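Local coordinates for protein PKS (Streptomyces sp. CNQ431, PDB 5YDA) that probably loads acyl extender units onto the carrier protein, as the acyltransferase domain of a modular polyketide synthase, here one of broad acyl selectivity, at residues A[370-373]-A[377-380]. Sequence-based numbering, arbitrary orientation.
Sequences LVEI and DSLT
The carboxylate of Glu372 is held at the first turn of helix 378-387 by three direct hydrogen bonds, shared between its two oxygens. Glu372 OE1 takes the backbone N-H of Thr380, N to OE1 2.8 Å, from above the carboxylate plane. The same OE1 also accepts the hydroxyl of Thr380, OG1 to OE1 2.5 Å, through its anti lone pair, so one threonine grips it twice. Glu372 OE2 accepts the backbone N-H of Leu379 (N to OE2 2.9 Å) on the syn side, tilted out of the carboxylate plane, with a nearly straight N-H...O angle (162°). A water extends the grip, donating to Glu372 OE2 at 2.5 Å and accepting from Ser378 N at 2.9 Å. A glutamate suits this place because its chain is long enough to span the gap: CG stands anti to the backbone N (chi1 -175°) and the rest runs out extended. Its negative charge, buried here, is probably stabilised by the N-terminal end of the helix dipole. Threonine suits its position by adding a hydroxyl to its N-H. Farther out, Leu379 lays CB 3.5 Å from Glu372 OE2, and both side chains touch Pro117; because the backbone N-H makes the polar bond, this buried position can carry an apolar leucine. Val371 points the other way, onto strand 112-116. Strand 369-372, helix 378-387 and strand 394-395 form a beta-alpha-beta unit in the parallel part of the central sheet. Here the strand's last residue reaches past the connecting loop to the N-terminus of the following helix, within the alpha/beta core of the acyltransferase domain.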
ATOM      1  N   LEU A 370      -7.065  -4.535   6.670  1.00 23.97           N
ATOM      2  CA  LEU A 370      -6.560  -3.497   5.775  1.00 25.16           C
ATOM      3  C   LEU A 370      -5.055  -3.687   5.578  1.00 23.26           C
ATOM      4  O   LEU A 370      -4.273  -3.563   6.532  1.00 25.14           O
ATOM      5  CB  LEU A 370      -6.866  -2.109   6.335  1.00 24.52           C
ATOM      6  CG  LEU A 370      -8.329  -1.838   6.652  1.00 24.84           C
ATOM      7  CD1 LEU A 370      -8.507  -0.394   7.082  1.00 27.15           C
ATOM      8  CD2 LEU A 370      -9.191  -2.147   5.443  1.00 26.51           C
ATOM      9  N   VAL A 371      -4.652  -3.985   4.347  1.00 19.00           N
ATOM     10  CA  VAL A 371      -3.275  -4.330   4.026  1.00 18.43           C
ATOM     11  C   VAL A 371      -2.753  -3.247   3.102  1.00 21.06           C
ATOM     12  O   VAL A 371      -3.200  -3.130   1.949  1.00 18.21           O
ATOM     13  CB  VAL A 371      -3.154  -5.716   3.375  1.00 21.64           C
ATOM     14  CG1 VAL A 371      -1.693  -6.077   3.146  1.00 17.32           C
ATOM     15  CG2 VAL A 371      -3.839  -6.770   4.227  1.00 20.00           C
ATOM     16  N   GLU A 372      -1.842  -2.430   3.616  1.00 18.97           N
ATOM     17  CA  GLU A 372      -1.226  -1.391   2.806  1.00 23.73           C
ATOM     18  C   GLU A 372      -0.145  -2.028   1.938  1.00 23.48           C
ATOM     19  O   GLU A 372       0.696  -2.782   2.440  1.00 23.79           O
ATOM     20  CB  GLU A 372      -0.636  -0.295   3.696  1.00 20.28           C
ATOM     21  CG  GLU A 372      -0.077   0.872   2.927  1.00 22.33           C
ATOM     22  CD  GLU A 372      -0.159   2.202   3.680  1.00 25.35           C
ATOM     23  OE1 GLU A 372      -0.480   2.218   4.899  1.00 23.28           O
ATOM     24  OE2 GLU A 372       0.129   3.236   3.042  1.00 24.75           O
ATOM     25  N   ILE A 373      -0.180  -1.733   0.641  1.00 22.07           N
ATOM     26  CA  ILE A 373       0.698  -2.327  -0.363  1.00 19.78           C
ATOM     27  C   ILE A 373       1.603  -1.221  -0.875  1.00 19.24           C
ATOM     28  O   ILE A 373       1.193  -0.409  -1.709  1.00 23.66           O
ATOM     29  CB  ILE A 373      -0.096  -2.943  -1.522  1.00 21.17           C
ATOM     30  CG1 ILE A 373      -1.079  -3.986  -1.003  1.00 19.50           C
ATOM     31  CG2 ILE A 373       0.839  -3.501  -2.623  1.00 14.95           C
ATOM     32  CD1 ILE A 373      -0.414  -5.064  -0.237  1.00 22.49           C
ATOM     33  N   ASP A 377       3.220   3.634   5.889  1.00 27.26           N
ATOM     34  CA  ASP A 377       1.948   3.424   6.558  1.00 22.59           C
ATOM     35  C   ASP A 377       1.054   4.646   6.408  1.00 24.22           C
ATOM     36  O   ASP A 377       0.217   4.918   7.276  1.00 24.78           O
ATOM     37  CB  ASP A 377       2.154   3.108   8.042  1.00 26.49           C
ATOM     38  CG  ASP A 377       2.811   4.267   8.804  1.00 32.91           C
ATOM     39  OD1 ASP A 377       3.165   5.304   8.185  1.00 29.71           O
ATOM     40  OD2 ASP A 377       2.983   4.137  10.028  1.00 38.34           O
ATOM     41  N   SER A 378       1.210   5.396   5.320  1.00 21.09           N
ATOM     42  CA  SER A 378       0.462   6.643   5.202  1.00 23.86           C
ATOM     43  C   SER A 378      -1.037   6.395   5.041  1.00 23.46           C
ATOM     44  O   SER A 378      -1.847   7.130   5.614  1.00 27.20           O
ATOM     45  CB  SER A 378       1.017   7.479   4.046  1.00 23.47           C
ATOM     46  OG  SER A 378       0.816   6.813   2.801  1.00 32.68           O
ATOM     47  N   LEU A 379      -1.442   5.376   4.275  1.00 22.67           N
ATOM     48  CA  LEU A 379      -2.882   5.124   4.145  1.00 22.18           C
ATOM     49  C   LEU A 379      -3.449   4.431   5.377  1.00 22.83           C
ATOM     50  O   LEU A 379      -4.631   4.615   5.706  1.00 18.45           O
ATOM     51  CB  LEU A 379      -3.189   4.280   2.904  1.00 21.20           C
ATOM     52  CG  LEU A 379      -2.793   4.864   1.549  1.00 23.17           C
ATOM     53  CD1 LEU A 379      -3.390   4.009   0.418  1.00 21.04           C
ATOM     54  CD2 LEU A 379      -3.201   6.328   1.419  1.00 18.19           C
ATOM     55  N   THR A 380      -2.616   3.641   6.061  1.00 20.31           N
ATOM     56  CA  THR A 380      -3.021   2.998   7.311  1.00 21.38           C
ATOM     57  C   THR A 380      -3.410   4.028   8.373  1.00 23.76           C
ATOM     58  O   THR A 380      -4.413   3.851   9.076  1.00 23.65           O
ATOM     59  CB  THR A 380      -1.875   2.106   7.803  1.00 24.33           C
ATOM     60  OG1 THR A 380      -1.643   1.081   6.833  1.00 23.97           O
ATOM     61  CG2 THR A 380      -2.178   1.475   9.158  1.00 21.37           C
TER
HETATM   62  O   HOH W   1      -3.465  -0.425   6.385  1.00 33.16           O
HETATM   63  O   HOH W   2       2.249   4.586   2.765  1.00 20.95           O